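Alpha-glucosidase (Bacteroides thetaiotaomicron, PDB 5XFM) probably hydrolyses beta-L-arabinopyranosides and alpha-galactosides as a bifunctional family 97 glycoside hydrolase, with a bound calcium ion. Local coordinates at residues T80-T85 with E274-W279; S283-T288 with L415-L420. The protein carries 1 engineered substitution. All coordinates share one frame; numbering follows the deposited sequence.

Contact 1: residues T80-T85 with E274-W279; sequences TVYQQT and ETTVPW
With CG of Y82 set between its backbone N and carbonyl carbon (chi1 70°), the phenol ring stands off its strand and carries OH to the backbone of W279. In W279, chi1 of -52° turns the indole away from its own carbonyl carbon, leaving CB and the main chain to meet the phenol. The hydroxyl does most of the touching: Y82 OH lies 3.5 Å from W279 C and 3.6 Å from W279 CB. W279 O approaches the ring obliquely, 3.8 Å from Y82 CZ. On the T276 side, Y82 OH comes within 3.9 Å of T276 CB. None of these is a hydrogen bond; the phenol instead bonds to OD1 of D280, the same oxygen that T276 OG1 uses. Strand 69-83 is the outermost strand at one end of a nine-stranded antiparallel sheet in the N-terminal part of the protein, a region related to the galactose mutarotase-like domains, and Y82 here reaches the short, weakly bonded helix 277-280, which comes after strand 256-266 and helix 270-274. T275 makes an ST turn, its OG1 accepting from V277 N at 3.3 Å, and W279 N bonds back to T276 O at 2.9 Å. P278 CB sits 3.8 Å above the plane of the W279 ring, over its centre. NE1 of the same indole bonds to E442, on helix 441-444.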
ATOM      1  N   THR A  80     -23.577  -5.407  -3.957  1.00 35.94           N
ATOM      2  CA  THR A  80     -23.138  -6.631  -3.304  1.00 32.80           C
ATOM      3  C   THR A  80     -22.500  -6.323  -1.958  1.00 34.87           C
ATOM      4  O   THR A  80     -22.172  -5.182  -1.669  1.00 40.08           O
ATOM      5  CB  THR A  80     -22.128  -7.409  -4.173  1.00 32.98           C
ATOM      6  OG1 THR A  80     -21.135  -6.510  -4.674  1.00 33.90           O
ATOM      7  CG2 THR A  80     -22.824  -8.075  -5.346  1.00 44.08           C
ATOM      8  N   VAL A  81     -22.348  -7.348  -1.130  1.00 33.55           N
ATOM      9  CA  VAL A  81     -21.667  -7.220   0.150  1.00 28.03           C
ATOM     10  C   VAL A  81     -20.514  -8.205   0.182  1.00 24.62           C
ATOM     11  O   VAL A  81     -20.662  -9.352  -0.235  1.00 25.46           O
ATOM     12  CB  VAL A  81     -22.622  -7.473   1.345  1.00 25.22           C
ATOM     13  CG1 VAL A  81     -21.869  -7.441   2.669  1.00 26.59           C
ATOM     14  CG2 VAL A  81     -23.748  -6.463   1.341  1.00 25.80           C
ATOM     15  N   TYR A  82     -19.354  -7.757   0.646  1.00 27.09           N
ATOM     16  CA  TYR A  82     -18.246  -8.683   0.801  1.00 27.64           C
ATOM     17  C   TYR A  82     -17.472  -8.451   2.096  1.00 26.49           C
ATOM     18  O   TYR A  82     -17.454  -7.346   2.647  1.00 31.20           O
ATOM     19  CB  TYR A  82     -17.306  -8.615  -0.415  1.00 27.06           C
ATOM     20  CG  TYR A  82     -16.475  -7.355  -0.584  1.00 24.98           C
ATOM     21  CD1 TYR A  82     -15.259  -7.200   0.079  1.00 26.08           C
ATOM     22  CD2 TYR A  82     -16.873  -6.349  -1.455  1.00 26.20           C
ATOM     23  CE1 TYR A  82     -14.481  -6.061  -0.094  1.00 25.97           C
ATOM     24  CE2 TYR A  82     -16.102  -5.208  -1.640  1.00 22.78           C
ATOM     25  CZ  TYR A  82     -14.908  -5.069  -0.956  1.00 24.14           C
ATOM     26  OH  TYR A  82     -14.140  -3.938  -1.138  1.00 22.37           O
ATOM     27  N   GLN A  83     -16.873  -9.521   2.601  1.00 28.37           N
ATOM     28  CA  GLN A  83     -16.048  -9.439   3.797  1.00 31.11           C
ATOM     29  C   GLN A  83     -14.581  -9.529   3.402  1.00 28.66           C
ATOM     30  O   GLN A  83     -14.218 -10.298   2.509  1.00 26.61           O
ATOM     31  CB  GLN A  83     -16.394 -10.536   4.810  1.00 31.65           C
ATOM     32  CG  GLN A  83     -17.836 -10.531   5.337  1.00 32.37           C
ATOM     33  CD  GLN A  83     -18.864 -10.907   4.284  1.00 45.65           C
ATOM     34  OE1 GLN A  83     -18.740 -11.944   3.628  1.00 49.41           O
ATOM     35  NE2 GLN A  83     -19.890 -10.074   4.126  1.00 41.20           N
ATOM     36  N   GLN A  84     -13.745  -8.707   4.030  1.00 23.41           N
ATOM     37  CA  GLN A  84     -12.323  -8.715   3.724  1.00 18.50           C
ATOM     38  C   GLN A  84     -11.495  -8.412   4.965  1.00 22.12           C
ATOM     39  O   GLN A  84     -11.665  -7.360   5.587  1.00 19.66           O
ATOM     40  CB  GLN A  84     -12.009  -7.694   2.628  1.00 22.43           C
ATOM     41  CG  GLN A  84     -10.577  -7.720   2.134  1.00 17.41           C
ATOM     42  CD  GLN A  84     -10.182  -9.066   1.539  1.00 20.39           C
ATOM     43  OE1 GLN A  84     -10.901  -9.630   0.717  1.00 17.03           O
ATOM     44  NE2 GLN A  84      -9.028  -9.582   1.952  1.00 21.08           N
ATOM     45  N   THR A  85     -10.596  -9.326   5.317  1.00 18.94           N
ATOM     46  CA  THR A  85      -9.661  -9.087   6.408  1.00 18.44           C
ATOM     47  C   THR A  85      -8.417  -8.397   5.872  1.00 17.58           C
ATOM     48  O   THR A  85      -8.220  -8.330   4.657  1.00 21.49           O
ATOM     49  CB  THR A  85      -9.244 -10.388   7.104  1.00 21.61           C
ATOM     50  OG1 THR A  85      -8.542 -11.222   6.174  1.00 19.41           O
ATOM     51  CG2 THR A  85     -10.459 -11.123   7.637  1.00 21.44           C
ATOM     52  N   GLU A 274     -10.746   6.728   2.847  1.00 20.23           N
ATOM     53  CA  GLU A 274     -11.662   5.627   3.137  1.00 20.93           C
ATOM     54  C   GLU A 274     -11.983   4.726   1.946  1.00 23.31           C
ATOM     55  O   GLU A 274     -12.812   3.821   2.067  1.00 24.98           O
ATOM     56  CB  GLU A 274     -12.976   6.178   3.702  1.00 23.01           C
ATOM     57  CG  GLU A 274     -12.857   6.759   5.098  1.00 22.35           C
ATOM     58  CD  GLU A 274     -14.169   7.330   5.608  1.00 28.56           C
ATOM     59  OE1 GLU A 274     -15.228   7.044   5.006  1.00 29.64           O
ATOM     60  OE2 GLU A 274     -14.143   8.052   6.628  1.00 34.98           O
ATOM     61  N   THR A 275     -11.339   4.972   0.808  1.00 18.42           N
ATOM     62  CA  THR A 275     -11.618   4.216  -0.413  1.00 18.60           C
ATOM     63  C   THR A 275     -11.323   2.720  -0.272  1.00 23.36           C
ATOM     64  O   THR A 275     -10.364   2.315   0.398  1.00 14.42           O
ATOM     65  CB  THR A 275     -10.811   4.759  -1.615  1.00 22.10           C
ATOM     66  OG1 THR A 275     -11.219   4.080  -2.809  1.00 19.96           O
ATOM     67  CG2 THR A 275      -9.309   4.559  -1.412  1.00 19.86           C
ATOM     68  N   THR A 276     -12.168   1.906  -0.901  1.00 19.48           N
ATOM     69  CA  THR A 276     -11.954   0.466  -0.950  1.00 21.70           C
ATOM     70  C   THR A 276     -11.850  -0.050  -2.383  1.00 21.49           C
ATOM     71  O   THR A 276     -11.877  -1.256  -2.617  1.00 21.29           O
ATOM     72  CB  THR A 276     -13.068  -0.302  -0.209  1.00 16.43           C
ATOM     73  OG1 THR A 276     -14.348   0.085  -0.721  1.00 25.09           O
ATOM     74  CG2 THR A 276     -13.018  -0.002   1.282  1.00 19.83           C
ATOM     75  N   VAL A 277     -11.684   0.860  -3.339  1.00 20.33           N
ATOM     76  CA  VAL A 277     -11.653   0.449  -4.738  1.00 20.40           C
ATOM     77  C   VAL A 277     -10.531  -0.561  -5.104  1.00 18.02           C
ATOM     78  O   VAL A 277     -10.726  -1.348  -6.027  1.00 18.63           O
ATOM     79  CB  VAL A 277     -11.594   1.689  -5.685  1.00 21.60           C
ATOM     80  CG1 VAL A 277     -10.219   2.342  -5.699  1.00 22.29           C
ATOM     81  CG2 VAL A 277     -12.033   1.311  -7.104  1.00 16.99           C
ATOM     82  N   PRO A 278      -9.386  -0.594  -4.376  1.00 22.25           N
ATOM     83  CA  PRO A 278      -8.478  -1.693  -4.750  1.00 17.64           C
ATOM     84  C   PRO A 278      -9.086  -3.084  -4.558  1.00 19.87           C
ATOM     85  O   PRO A 278      -8.657  -4.037  -5.211  1.00 18.27           O
ATOM     86  CB  PRO A 278      -7.285  -1.509  -3.801  1.00 17.82           C
ATOM     87  CG  PRO A 278      -7.327  -0.092  -3.401  1.00 17.42           C
ATOM     88  CD  PRO A 278      -8.761   0.302  -3.379  1.00 21.75           C
ATOM     89  N   TRP A 279     -10.065  -3.191  -3.664  1.00 16.24           N
ATOM     90  CA  TRP A 279     -10.684  -4.470  -3.350  1.00 20.13           C
ATOM     91  C   TRP A 279     -12.114  -4.601  -3.929  1.00 19.90           C
ATOM     92  O   TRP A 279     -12.658  -5.699  -4.006  1.00 17.24           O
ATOM     93  CB  TRP A 279     -10.666  -4.671  -1.832  1.00 20.06           C
ATOM     94  CG  TRP A 279      -9.275  -4.476  -1.294  1.00 24.00           C
ATOM     95  CD1 TRP A 279      -8.252  -5.375  -1.333  1.00 18.06           C
ATOM     96  CD2 TRP A 279      -8.743  -3.291  -0.684  1.00 23.79           C
ATOM     97  NE1 TRP A 279      -7.121  -4.833  -0.771  1.00 23.79           N
ATOM     98  CE2 TRP A 279      -7.397  -3.554  -0.365  1.00 22.42           C
ATOM     99  CE3 TRP A 279      -9.279  -2.038  -0.368  1.00 27.82           C
ATOM    100  CZ2 TRP A 279      -6.578  -2.614   0.258  1.00 25.28           C
ATOM    101  CZ3 TRP A 279      -8.458  -1.098   0.247  1.00 23.71           C
ATOM    102  CH2 TRP A 279      -7.126  -1.393   0.554  1.00 22.25           C
TER

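Contact 2: residues S283-T288 with L415-L420; sequences SPLYET and LYEDIL
Y286 and L420 make the polar approach: Y286 OH is 3.2 Å from L420 O, yet the geometry gives no hydrogen bond between the two. N447 serves both, its OD1 bonded to the phenol hydroxyl and its ND2 to the helix carbonyl, and one side-chain amide thus bridges the loop 283-288 to helix 410-425. Van der Waals packing accompanies this meeting. Y286 OH also lies 3.7 Å from L420 CB, and L420 O stands oblique to the ring, 4.2 Å from Y286 CZ. With chi1 at 50°, CG of Y286 lies between backbone N and carbonyl carbon and the ring extends towards the helix, hydroxyl leading; it also touches P446. Beyond L420, V430 and F432 of strand 429-432 pack against the leucine, which ties this helix face to the parallel strands of the TIM-barrel-like catalytic region. The second meeting pairs an apolar branch with a carboxylate: L285 CD1 touches E417 OE1 at 4.1 Å, the two side chains crossing at about a right angle. E417 is fully extended, with CG anti to its backbone N (chi1 -179°), and its carboxylate is occupied by S216 through OE2 and Y445 through OE1. One turn on, T288 OG1 bonds to D424 OD1 of the same helix, but since Y286 OH and L420 O both bond to N447, the direct touch between 283-288 and 415-420 is van der Waals.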
ATOM      1  N   SER A 283     -11.367 -10.341  -7.002  1.00 24.87           N
ATOM      2  CA  SER A 283     -11.825 -11.499  -6.237  1.00 25.53           C
ATOM      3  C   SER A 283     -10.653 -12.416  -5.890  1.00 24.06           C
ATOM      4  O   SER A 283      -9.634 -12.391  -6.578  1.00 28.08           O
ATOM      5  CB  SER A 283     -12.890 -12.269  -7.031  1.00 19.16           C
ATOM      6  OG  SER A 283     -13.853 -11.376  -7.567  1.00 23.13           O
ATOM      7  N   PRO A 284     -10.793 -13.226  -4.823  1.00 21.60           N
ATOM      8  CA  PRO A 284      -9.764 -14.216  -4.473  1.00 25.78           C
ATOM      9  C   PRO A 284      -9.450 -15.162  -5.625  1.00 22.10           C
ATOM     10  O   PRO A 284     -10.362 -15.608  -6.320  1.00 24.25           O
ATOM     11  CB  PRO A 284     -10.393 -14.970  -3.298  1.00 25.35           C
ATOM     12  CG  PRO A 284     -11.267 -13.961  -2.645  1.00 22.67           C
ATOM     13  CD  PRO A 284     -11.820 -13.113  -3.770  1.00 26.84           C
ATOM     14  N   LEU A 285      -8.170 -15.458  -5.819  1.00 25.48           N
ATOM     15  CA  LEU A 285      -7.736 -16.335  -6.902  1.00 21.51           C
ATOM     16  C   LEU A 285      -7.587 -17.779  -6.429  1.00 21.76           C
ATOM     17  O   LEU A 285      -7.416 -18.691  -7.240  1.00 20.92           O
ATOM     18  CB  LEU A 285      -6.428 -15.827  -7.502  1.00 21.97           C
ATOM     19  CG  LEU A 285      -6.612 -14.538  -8.314  1.00 29.74           C
ATOM     20  CD1 LEU A 285      -5.278 -13.862  -8.596  1.00 20.65           C
ATOM     21  CD2 LEU A 285      -7.380 -14.803  -9.609  1.00 21.78           C
ATOM     22  N   TYR A 286      -7.660 -17.980  -5.115  1.00 14.37           N
ATOM     23  CA  TYR A 286      -7.766 -19.323  -4.556  1.00 20.29           C
ATOM     24  C   TYR A 286      -8.389 -19.287  -3.165  1.00 22.85           C
ATOM     25  O   TYR A 286      -8.518 -18.231  -2.544  1.00 18.95           O
ATOM     26  CB  TYR A 286      -6.410 -20.052  -4.528  1.00 15.42           C
ATOM     27  CG  TYR A 286      -5.234 -19.312  -3.925  1.00 18.87           C
ATOM     28  CD1 TYR A 286      -4.395 -18.546  -4.724  1.00 15.70           C
ATOM     29  CD2 TYR A 286      -4.934 -19.414  -2.568  1.00 19.83           C
ATOM     30  CE1 TYR A 286      -3.308 -17.883  -4.194  1.00 21.79           C
ATOM     31  CE2 TYR A 286      -3.837 -18.750  -2.024  1.00 21.37           C
ATOM     32  CZ  TYR A 286      -3.033 -17.984  -2.846  1.00 16.63           C
ATOM     33  OH  TYR A 286      -1.950 -17.314  -2.334  1.00 16.75           O
ATOM     34  N   GLU A 287      -8.844 -20.456  -2.730  1.00 24.91           N
ATOM     35  CA  GLU A 287      -9.439 -20.631  -1.421  1.00 25.62           C
ATOM     36  C   GLU A 287      -8.353 -21.211  -0.522  1.00 29.10           C
ATOM     37  O   GLU A 287      -7.494 -21.964  -0.993  1.00 22.44           O
ATOM     38  CB  GLU A 287     -10.639 -21.580  -1.501  1.00 30.24           C
ATOM     39  CG  GLU A 287     -11.867 -21.039  -2.263  1.00 42.33           C
ATOM     40  CD  GLU A 287     -12.650 -19.962  -1.527  1.00 48.99           C
ATOM     41  OE1 GLU A 287     -13.853 -20.181  -1.263  1.00 55.27           O
ATOM     42  OE2 GLU A 287     -12.082 -18.887  -1.240  1.00 48.67           O
ATOM     43  N   THR A 288      -8.344 -20.841   0.754  1.00 23.05           N
ATOM     44  CA  THR A 288      -7.363 -21.421   1.655  1.00 23.32           C
ATOM     45  C   THR A 288      -8.007 -22.352   2.680  1.00 22.27           C
ATOM     46  O   THR A 288      -9.143 -22.141   3.098  1.00 22.31           O
ATOM     47  CB  THR A 288      -6.548 -20.340   2.385  1.00 20.07           C
ATOM     48  OG1 THR A 288      -5.474 -20.958   3.112  1.00 28.40           O
ATOM     49  CG2 THR A 288      -7.426 -19.545   3.334  1.00 21.42           C
ATOM     50  N   LEU A 415       6.498 -14.441 -10.481  1.00 16.39           N
ATOM     51  CA  LEU A 415       7.223 -14.885  -9.295  1.00 15.35           C
ATOM     52  C   LEU A 415       6.460 -14.597  -7.980  1.00 17.95           C
ATOM     53  O   LEU A 415       6.330 -15.489  -7.128  1.00 20.64           O
ATOM     54  CB  LEU A 415       8.600 -14.234  -9.260  1.00 22.66           C
ATOM     55  CG  LEU A 415       9.516 -14.672  -8.120  1.00 20.32           C
ATOM     56  CD1 LEU A 415       9.737 -16.184  -8.150  1.00 13.62           C
ATOM     57  CD2 LEU A 415      10.824 -13.934  -8.225  1.00 13.20           C
ATOM     58  N   TYR A 416       5.967 -13.365  -7.818  1.00 15.91           N
ATOM     59  CA  TYR A 416       5.151 -12.988  -6.655  1.00 18.16           C
ATOM     60  C   TYR A 416       4.022 -13.975  -6.415  1.00 20.39           C
ATOM     61  O   TYR A 416       3.832 -14.495  -5.299  1.00 21.57           O
ATOM     62  CB  TYR A 416       4.526 -11.593  -6.824  1.00 17.57           C
ATOM     63  CG  TYR A 416       5.429 -10.403  -6.577  1.00 21.89           C
ATOM     64  CD1 TYR A 416       5.851 -10.069  -5.291  1.00 19.13           C
ATOM     65  CD2 TYR A 416       5.813  -9.574  -7.627  1.00 20.11           C
ATOM     66  CE1 TYR A 416       6.663  -8.969  -5.070  1.00 13.93           C
ATOM     67  CE2 TYR A 416       6.618  -8.477  -7.415  1.00 16.53           C
ATOM     68  CZ  TYR A 416       7.040  -8.176  -6.139  1.00 17.44           C
ATOM     69  OH  TYR A 416       7.844  -7.077  -5.947  1.00 23.10           O
ATOM     70  N   GLU A 417       3.248 -14.200  -7.473  1.00 18.59           N
ATOM     71  CA  GLU A 417       2.067 -15.040  -7.370  1.00 17.61           C
ATOM     72  C   GLU A 417       2.415 -16.491  -7.045  1.00 17.72           C
ATOM     73  O   GLU A 417       1.847 -17.066  -6.121  1.00 21.40           O
ATOM     74  CB  GLU A 417       1.253 -14.958  -8.660  1.00 11.84           C
ATOM     75  CG  GLU A 417      -0.009 -15.780  -8.655  1.00 19.03           C
ATOM     76  CD  GLU A 417      -0.805 -15.598  -9.936  1.00 24.74           C
ATOM     77  OE1 GLU A 417      -1.551 -14.596 -10.035  1.00 16.94           O
ATOM     78  OE2 GLU A 417      -0.668 -16.437 -10.850  1.00 23.81           O
ATOM     79  N   ASP A 418       3.357 -17.075  -7.785  1.00 16.59           N
ATOM     80  CA  ASP A 418       3.759 -18.461  -7.532  1.00 23.86           C
ATOM     81  C   ASP A 418       4.299 -18.661  -6.102  1.00 20.32           C
ATOM     82  O   ASP A 418       4.028 -19.691  -5.463  1.00 18.00           O
ATOM     83  CB  ASP A 418       4.800 -18.916  -8.563  1.00 19.56           C
ATOM     84  CG  ASP A 418       4.248 -18.934  -9.983  1.00 21.19           C
ATOM     85  OD1 ASP A 418       3.014 -18.824 -10.145  1.00 31.66           O
ATOM     86  OD2 ASP A 418       5.036 -19.087 -10.936  1.00 19.65           O
ATOM     87  N   ILE A 419       5.045 -17.678  -5.604  1.00 17.26           N
ATOM     88  CA  ILE A 419       5.544 -17.750  -4.236  1.00 22.55           C
ATOM     89  C   ILE A 419       4.367 -17.766  -3.265  1.00 23.47           C
ATOM     90  O   ILE A 419       4.311 -18.602  -2.352  1.00 21.43           O
ATOM     91  CB  ILE A 419       6.481 -16.575  -3.890  1.00 19.99           C
ATOM     92  CG1 ILE A 419       7.820 -16.726  -4.605  1.00 15.60           C
ATOM     93  CG2 ILE A 419       6.710 -16.495  -2.393  1.00 18.91           C
ATOM     94  CD1 ILE A 419       8.707 -15.488  -4.495  1.00 17.97           C
ATOM     95  N   LEU A 420       3.415 -16.861  -3.479  1.00 16.70           N
ATOM     96  CA  LEU A 420       2.217 -16.828  -2.636  1.00 20.67           C
ATOM     97  C   LEU A 420       1.425 -18.142  -2.646  1.00 23.36           C
ATOM     98  O   LEU A 420       0.896 -18.574  -1.609  1.00 19.14           O
ATOM     99  CB  LEU A 420       1.298 -15.677  -3.061  1.00 17.76           C
ATOM    100  CG  LEU A 420       1.638 -14.327  -2.431  1.00 20.72           C
ATOM    101  CD1 LEU A 420       0.984 -13.167  -3.170  1.00 20.41           C
ATOM    102  CD2 LEU A 420       1.165 -14.364  -0.986  1.00 21.72           C
TER

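Contacts 1 and 2 follow one another along the chain: 274-279 closes the first, and after three residues 283-288 opens the second, their centres 18 Å apart. Their centres lie about 14 Å and 17 Å from the centre of the chain. Apart from adjoining in the sequence, the two do not touch, but one neighbouring segment meets both. E442 and R443 of helix 441-444 border contact 1, whereas M444, Y445, P446 and N447 border contact 2. Residues 274-288 lead from sheet strand 256-266 towards the first barrel strand, 295-299. The calcium ion is held by E174, E452 and E458; E452 comes five residues after N447 in sequence, and neither contact supplies a calcium ligand.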